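Local coordinates for protein beta-galacturonidase (PDB 6NCX) that probably hydrolyses beta-linked hexuronides as a family 2 glycoside hydrolase, and binds galacturonate at a site built largely on its TIM barrel, at residues C276-H281 / I509-D514; S426-P431 / I463-A468. All coordinates share one frame; numbering follows the deposited sequence.

How the contacts relate
The chain first lays down its beta-sandwich domains and then enters the TIM barrel, where all four segments lie. Segment 276-281, leaving barrel strand 268-276, comes first, and its partner follows 228 residues later. In between, 426-431 meets 463-468 in contact 2, closing a short beta-alpha-beta loop through helix 439-453. Contact 1 is closed last along the chain, where 509-514, at the end of strand 504-509, returns to 276-281 and brings the barrel round to its start; contact 2 thus falls wholly within its span. Their centres are 14 Å apart, both touch the bound galacturonate, and Trp-510 N lies 2.7 Å from Ile-466 O, a probable hydrogen bond between them.

Contact 1: residues C276-H281 / I509-D514; sequences CRHEDH and IWQFCD. With ADA (alpha-D-galactopyranuronic acid), chain I.
The sugar-binding pocket at the mouth of the TIM barrel gets one wall from Trp-510, whose CE3 packs 3.7 Å from Cys-276 CB. Cys-276 SG, beside its own backbone N, adds an oblique sulfur-aromatic contact with the six-membered ring. With CG anti to the backbone N (chi1 -179°), the indole of Trp-510 lies between Gln-511 CB on one face and the galacturonate on the other, where C4 of the sugar approaches CZ2 to 3.4 Å. The peptide bond between Trp-510 and Gln-511 is cis. Replacing the indole of Trp-510 with alanine is likely to strip the sugar of this apolar platform and leave Asn-530 OD1 without its N-H partner.

Two backbone bonds join the segments: Cys-276 N to Ile-509 O, 2.8 Å, and Phe-512 N to Cys-276 O, also 2.8 Å. The His-278 ring meets Trp-510 obliquely, NE2 to CH2 3.6 Å, while Gln-511 OE1 reaches its edge in plane, 3.5 Å from CD2; Tyr-313 holds His-278 ND1. A water accepts from His-278 N and donates to Gln-511 OE1 at 2.6 Å, and a second one links Asp-280 OD1 to Asp-514 O; Asp-280 OD2 is hydrogen-bonded to Tyr-135 OH. Outside, Phe-512 and Arg-277 pack on helix 290-302, Ile-509 lies against helix 544-553, and His-278 and Asp-280 touch Val-515 of strand 515-516.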
loop_
_atom_site.group_PDB
_atom_site.type_symbol
_atom_site.label_atom_id
_atom_site.label_comp_id
_atom_site.label_asym_id
_atom_site.label_seq_id
_atom_site.Cartn_x
_atom_site.Cartn_y
_atom_site.Cartn_z
ATOM N N CYS C 276 17.913 19.144 0.160
ATOM C CA CYS C 276 18.194 18.776 1.536
ATOM C C CYS C 276 18.177 17.256 1.644
ATOM O O CYS C 276 17.236 16.607 1.176
ATOM C CB CYS C 276 17.146 19.365 2.481
ATOM S SG CYS C 276 17.037 21.164 2.455
ATOM N N ARG C 277 19.200 16.684 2.273
ATOM C CA ARG C 277 19.237 15.238 2.456
ATOM C C ARG C 277 19.718 14.925 3.859
ATOM O O ARG C 277 20.804 15.363 4.252
ATOM C CB ARG C 277 20.142 14.566 1.420
ATOM C CG ARG C 277 20.449 13.123 1.754
ATOM C CD ARG C 277 21.403 12.550 0.722
ATOM N NE ARG C 277 21.716 11.156 0.999
ATOM C CZ ARG C 277 22.686 10.754 1.808
ATOM N NH1 ARG C 277 23.449 11.634 2.407
ATOM N NH2 ARG C 277 22.900 9.465 1.997
ATOM N N HIS C 278 18.910 14.173 4.608
ATOM C CA HIS C 278 19.326 13.601 5.883
ATOM C C HIS C 278 20.149 12.339 5.641
ATOM O O HIS C 278 20.040 11.694 4.589
ATOM C CB HIS C 278 18.112 13.235 6.739
ATOM C CG HIS C 278 17.699 14.300 7.695
ATOM N ND1 HIS C 278 18.425 14.603 8.824
ATOM C CD2 HIS C 278 16.622 15.124 7.706
ATOM C CE1 HIS C 278 17.820 15.573 9.487
ATOM N NE2 HIS C 278 16.716 15.899 8.837
ATOM N N GLU C 279 20.968 11.978 6.631
ATOM C CA GLU C 279 21.602 10.654 6.663
ATOM C C GLU C 279 20.616 9.704 7.326
ATOM O O GLU C 279 20.648 9.478 8.535
ATOM C CB GLU C 279 22.939 10.675 7.399
ATOM C CG GLU C 279 23.995 11.606 6.823
ATOM C CD GLU C 279 25.364 11.447 7.498
ATOM O OE1 GLU C 279 26.379 11.341 6.761
ATOM O OE2 GLU C 279 25.435 11.450 8.761
ATOM N N ASP C 280 19.713 9.148 6.524
ATOM C CA ASP C 280 18.658 8.297 7.041
ATOM C C ASP C 280 18.256 7.305 5.961
ATOM O O ASP C 280 18.178 7.665 4.781
ATOM C CB ASP C 280 17.445 9.133 7.492
ATOM C CG ASP C 280 16.470 8.337 8.367
ATOM O OD1 ASP C 280 15.513 7.709 7.821
ATOM O OD2 ASP C 280 16.692 8.327 9.603
ATOM N N HIS C 281 17.994 6.058 6.384
ATOM C CA HIS C 281 17.642 4.929 5.542
ATOM C C HIS C 281 16.981 3.924 6.465
ATOM O O HIS C 281 17.441 3.766 7.601
ATOM C CB HIS C 281 18.867 4.317 4.861
ATOM C CG HIS C 281 18.555 3.220 3.889
ATOM N ND1 HIS C 281 18.187 1.952 4.284
ATOM C CD2 HIS C 281 18.598 3.191 2.531
ATOM C CE1 HIS C 281 17.987 1.197 3.214
ATOM N NE2 HIS C 281 18.230 1.924 2.137
ATOM N N ILE C 509 15.461 21.737 -2.198
ATOM C CA ILE C 509 14.155 21.161 -1.892
ATOM C C ILE C 509 14.240 20.424 -0.560
ATOM O O ILE C 509 15.202 19.683 -0.294
ATOM C CB ILE C 509 13.680 20.244 -3.041
ATOM C CG1 ILE C 509 13.294 21.081 -4.265
ATOM C CG2 ILE C 509 12.458 19.413 -2.645
ATOM C CD1 ILE C 509 12.904 20.257 -5.486
ATOM N N TRP C 510 13.268 20.669 0.315
ATOM C CA TRP C 510 13.052 19.796 1.461
ATOM C C TRP C 510 11.952 18.806 1.083
ATOM O O TRP C 510 10.798 19.200 0.865
ATOM C CB TRP C 510 12.682 20.573 2.720
ATOM C CG TRP C 510 12.498 19.648 3.907
ATOM C CD1 TRP C 510 11.395 18.877 4.187
ATOM C CD2 TRP C 510 13.448 19.379 4.958
ATOM N NE1 TRP C 510 11.606 18.147 5.329
ATOM C CE2 TRP C 510 12.850 18.440 5.834
ATOM C CE3 TRP C 510 14.742 19.839 5.245
ATOM C CZ2 TRP C 510 13.509 17.949 6.982
ATOM C CZ3 TRP C 510 15.388 19.354 6.393
ATOM C CH2 TRP C 510 14.774 18.413 7.231
ATOM N N GLN C 511 12.309 17.529 0.964
ATOM C CA GLN C 511 13.688 17.036 1.030
ATOM C C GLN C 511 13.815 15.822 0.103
ATOM O O GLN C 511 12.839 15.403 -0.534
ATOM C CB GLN C 511 14.091 16.640 2.457
ATOM C CG GLN C 511 13.284 15.471 3.004
ATOM C CD GLN C 511 13.734 15.018 4.374
ATOM O OE1 GLN C 511 14.927 14.898 4.640
ATOM N NE2 GLN C 511 12.767 14.759 5.256
ATOM N N PHE C 512 15.013 15.240 0.055
ATOM C CA PHE C 512 15.266 14.148 -0.880
ATOM C C PHE C 512 14.386 12.937 -0.573
ATOM O O PHE C 512 13.639 12.462 -1.437
ATOM C CB PHE C 512 16.754 13.773 -0.857
ATOM C CG PHE C 512 17.050 12.487 -1.571
ATOM C CD1 PHE C 512 17.449 11.357 -0.863
ATOM C CD2 PHE C 512 16.882 12.397 -2.946
ATOM C CE1 PHE C 512 17.702 10.155 -1.525
ATOM C CE2 PHE C 512 17.122 11.208 -3.608
ATOM C CZ PHE C 512 17.537 10.077 -2.891
ATOM N N CYS C 513 14.447 12.429 0.657
ATOM C CA CYS C 513 13.742 11.213 1.020
ATOM C C CYS C 513 13.017 11.407 2.344
ATOM O O CYS C 513 13.327 12.315 3.117
ATOM C CB CYS C 513 14.702 10.019 1.123
ATOM S SG CYS C 513 15.948 10.158 2.456
ATOM N N ASP C 514 12.051 10.527 2.598
ATOM C CA ASP C 514 11.369 10.505 3.886
ATOM C C ASP C 514 12.316 10.025 4.985
ATOM O O ASP C 514 13.208 9.200 4.747
ATOM C CB ASP C 514 10.130 9.601 3.829
ATOM C CG ASP C 514 9.076 10.111 2.850
ATOM O OD1 ASP C 514 9.102 11.330 2.523
ATOM O OD2 ASP C 514 8.222 9.292 2.413
HETATM C C1 ADA I . 12.025 23.131 9.136
HETATM C C2 ADA I . 13.249 22.281 9.548
HETATM C C3 ADA I . 13.286 20.898 9.012
HETATM C C4 ADA I . 11.956 20.239 8.898
HETATM C C5 ADA I . 10.914 21.167 8.260
HETATM C C6 ADA I . 9.512 20.559 8.180
HETATM O O1 ADA I . 12.204 23.750 7.883
HETATM O O2 ADA I . 14.415 22.980 9.220
HETATM O O3 ADA I . 14.151 20.107 9.796
HETATM O O4 ADA I . 11.487 19.866 10.171
HETATM O O5 ADA I . 10.785 22.375 9.062
HETATM O O6B ADA I . 9.303 19.432 7.656
HETATM O O6A ADA I . 8.557 21.223 8.656
HETATM O O HOH W 1 16.491 13.326 3.323
HETATM O O HOH W 2 14.941 7.129 5.510
#

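Contact 2: residues S426-P431 / I463-A468; sequences SYNIYP and ITEIGA. With ADA (alpha-D-galactopyranuronic acid), chain I.
Glu-465 and Tyr-430 meet beside the bound galacturonate, at the ends of two parallel TIM-barrel strands, 425-428 and 461-466, joined by a beta-alpha-beta crossover through helix 439-453. One carboxylate oxygen, Glu-465 OE1, accepts a hydrogen bond from sugar O2 at 2.9 Å and also forms a salt bridge with Arg-309. The other, OE2, lies in the plane of the Tyr-430 ring at its edge and accepts a hydrogen bond from Tyr-430 OH at 3.0 Å, though OE2 is modelled too close to the sugar O1 for its place to be sure. Ring and carboxylate are turned 75° apart.

Behind the carboxylate, the Asn-428 amide stacks on it with planes 15° apart, CG lying 3.4 Å from Glu-465 CD. Asn-377 OD1 accepts from Asn-428 ND2, while the amide's other end, OD1, receives a bond of 2.7 Å from Thr-464 OG1; both ends of the amide are thereby tied, which fixes its rotation. Chi1 of 38° sets Thr-464 OG1 between its backbone N and carbonyl carbon, facing that amide.

Further out, a beta bulge shifts the register by one between the Tyr-427/Ile-463 and Asn-428/Glu-465 pairs. Ile-429 N bonds to Glu-465 O beyond it. On the side facing helices 439-453 and 484-499, Ile-429 lies side by side with Ile-466 and crosses Ile-463 at about a right angle, the CD1 methyls of Ile-429 and Ile-463 3.6 Å apart.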
loop_
_atom_site.group_PDB
_atom_site.type_symbol
_atom_site.label_atom_id
_atom_site.label_comp_id
_atom_site.label_asym_id
_atom_site.label_seq_id
_atom_site.Cartn_x
_atom_site.Cartn_y
_atom_site.Cartn_z
ATOM N N SER C 426 19.724 33.114 3.772
ATOM C CA SER C 426 19.047 31.871 3.424
ATOM C C SER C 426 17.768 31.703 4.236
ATOM O O SER C 426 17.755 31.937 5.445
ATOM C CB SER C 426 19.974 30.679 3.656
ATOM O OG SER C 426 21.120 30.754 2.825
ATOM N N TYR C 427 16.697 31.279 3.568
ATOM C CA TYR C 427 15.395 31.162 4.202
ATOM C C TYR C 427 14.707 29.826 3.911
ATOM O O TYR C 427 14.784 29.279 2.801
ATOM C CB TYR C 427 14.506 32.338 3.782
ATOM C CG TYR C 427 14.490 33.382 4.859
ATOM C CD1 TYR C 427 15.420 34.406 4.870
ATOM C CD2 TYR C 427 13.580 33.307 5.906
ATOM C CE1 TYR C 427 15.433 35.365 5.893
ATOM C CE2 TYR C 427 13.575 34.261 6.933
ATOM C CZ TYR C 427 14.505 35.285 6.919
ATOM O OH TYR C 427 14.513 36.227 7.922
ATOM N N ASN C 428 14.036 29.303 4.932
ATOM C CA ASN C 428 13.143 28.160 4.801
ATOM C C ASN C 428 11.695 28.657 4.810
ATOM O O ASN C 428 11.252 29.261 5.793
ATOM C CB ASN C 428 13.360 27.172 5.945
ATOM C CG ASN C 428 14.800 26.714 6.064
ATOM O OD1 ASN C 428 15.589 26.832 5.124
ATOM N ND2 ASN C 428 15.145 26.165 7.223
ATOM N N ILE C 429 10.955 28.364 3.737
ATOM C CA ILE C 429 9.567 28.783 3.583
ATOM C C ILE C 429 8.714 27.613 3.094
ATOM O O ILE C 429 9.164 26.757 2.325
ATOM C CB ILE C 429 9.463 29.979 2.608
ATOM C CG1 ILE C 429 9.927 29.549 1.204
ATOM C CG2 ILE C 429 10.259 31.184 3.155
ATOM C CD1 ILE C 429 9.617 30.550 0.102
ATOM N N TYR C 430 7.462 27.576 3.537
ATOM C CA TYR C 430 6.533 26.527 3.097
ATOM C C TYR C 430 5.165 27.070 2.703
ATOM O O TYR C 430 4.139 26.604 3.198
ATOM C CB TYR C 430 6.379 25.471 4.178
ATOM C CG TYR C 430 7.590 24.614 4.300
ATOM C CD1 TYR C 430 8.664 25.031 5.071
ATOM C CD2 TYR C 430 7.670 23.384 3.651
ATOM C CE1 TYR C 430 9.785 24.270 5.206
ATOM C CE2 TYR C 430 8.803 22.588 3.787
ATOM C CZ TYR C 430 9.861 23.052 4.564
ATOM O OH TYR C 430 11.000 22.318 4.732
ATOM N N PRO C 431 5.108 28.047 1.791
ATOM C CA PRO C 431 3.811 28.413 1.218
ATOM C C PRO C 431 3.322 27.271 0.342
ATOM O O PRO C 431 4.113 26.621 -0.356
ATOM C CB PRO C 431 4.126 29.669 0.398
ATOM C CG PRO C 431 5.507 29.394 -0.111
ATOM C CD PRO C 431 6.215 28.689 1.042
ATOM N N ILE C 463 16.790 30.009 -1.136
ATOM C CA ILE C 463 15.728 29.314 -0.429
ATOM C C ILE C 463 16.327 27.968 -0.029
ATOM O O ILE C 463 16.501 27.071 -0.851
ATOM C CB ILE C 463 14.456 29.189 -1.269
ATOM C CG1 ILE C 463 13.790 30.561 -1.414
ATOM C CG2 ILE C 463 13.479 28.225 -0.617
ATOM C CD1 ILE C 463 13.169 31.058 -0.135
ATOM N N THR C 464 16.716 27.856 1.234
ATOM C CA THR C 464 17.363 26.644 1.710
ATOM C C THR C 464 16.374 25.538 2.057
ATOM O O THR C 464 16.803 24.411 2.294
ATOM C CB THR C 464 18.257 26.968 2.915
ATOM O OG1 THR C 464 17.631 27.954 3.750
ATOM C CG2 THR C 464 19.566 27.510 2.419
ATOM N N GLU C 465 15.074 25.814 2.044
ATOM C CA GLU C 465 14.075 24.773 2.245
ATOM C C GLU C 465 12.761 25.200 1.607
ATOM O O GLU C 465 12.264 26.292 1.883
ATOM C CB GLU C 465 13.865 24.489 3.733
ATOM C CG GLU C 465 14.930 23.626 4.355
ATOM C CD GLU C 465 14.644 23.284 5.789
ATOM O OE1 GLU C 465 15.617 23.055 6.552
ATOM O OE2 GLU C 465 13.444 23.248 6.151
ATOM N N ILE C 466 12.208 24.331 0.763
ATOM C CA ILE C 466 10.825 24.426 0.317
ATOM C C ILE C 466 10.425 23.025 -0.123
ATOM O O ILE C 466 11.269 22.219 -0.518
ATOM C CB ILE C 466 10.669 25.479 -0.814
ATOM C CG1 ILE C 466 9.209 25.856 -1.071
ATOM C CG2 ILE C 466 11.287 24.999 -2.088
ATOM C CD1 ILE C 466 9.064 27.275 -1.689
ATOM N N GLY C 467 9.142 22.728 -0.041
ATOM C CA GLY C 467 8.655 21.417 -0.420
ATOM C C GLY C 467 7.269 21.190 0.153
ATOM O O GLY C 467 6.610 22.119 0.639
ATOM N N ALA C 468 6.844 19.931 0.086
ATOM C CA ALA C 468 5.526 19.533 0.554
ATOM C C ALA C 468 5.535 18.060 0.951
ATOM O O ALA C 468 6.290 17.253 0.397
ATOM C CB ALA C 468 4.454 19.782 -0.517
HETATM C C1 ADA I . 12.025 23.131 9.136
HETATM C C2 ADA I . 13.249 22.281 9.548
HETATM C C3 ADA I . 13.286 20.898 9.012
HETATM C C4 ADA I . 11.956 20.239 8.898
HETATM C C5 ADA I . 10.914 21.167 8.260
HETATM C C6 ADA I . 9.512 20.559 8.180
HETATM O O1 ADA I . 12.204 23.750 7.883
HETATM O O2 ADA I . 14.415 22.980 9.220
HETATM O O3 ADA I . 14.151 20.107 9.796
HETATM O O4 ADA I . 11.487 19.866 10.171
HETATM O O5 ADA I . 10.785 22.375 9.062
HETATM O O6B ADA I . 9.303 19.432 7.656
HETATM O O6A ADA I . 8.557 21.223 8.656
#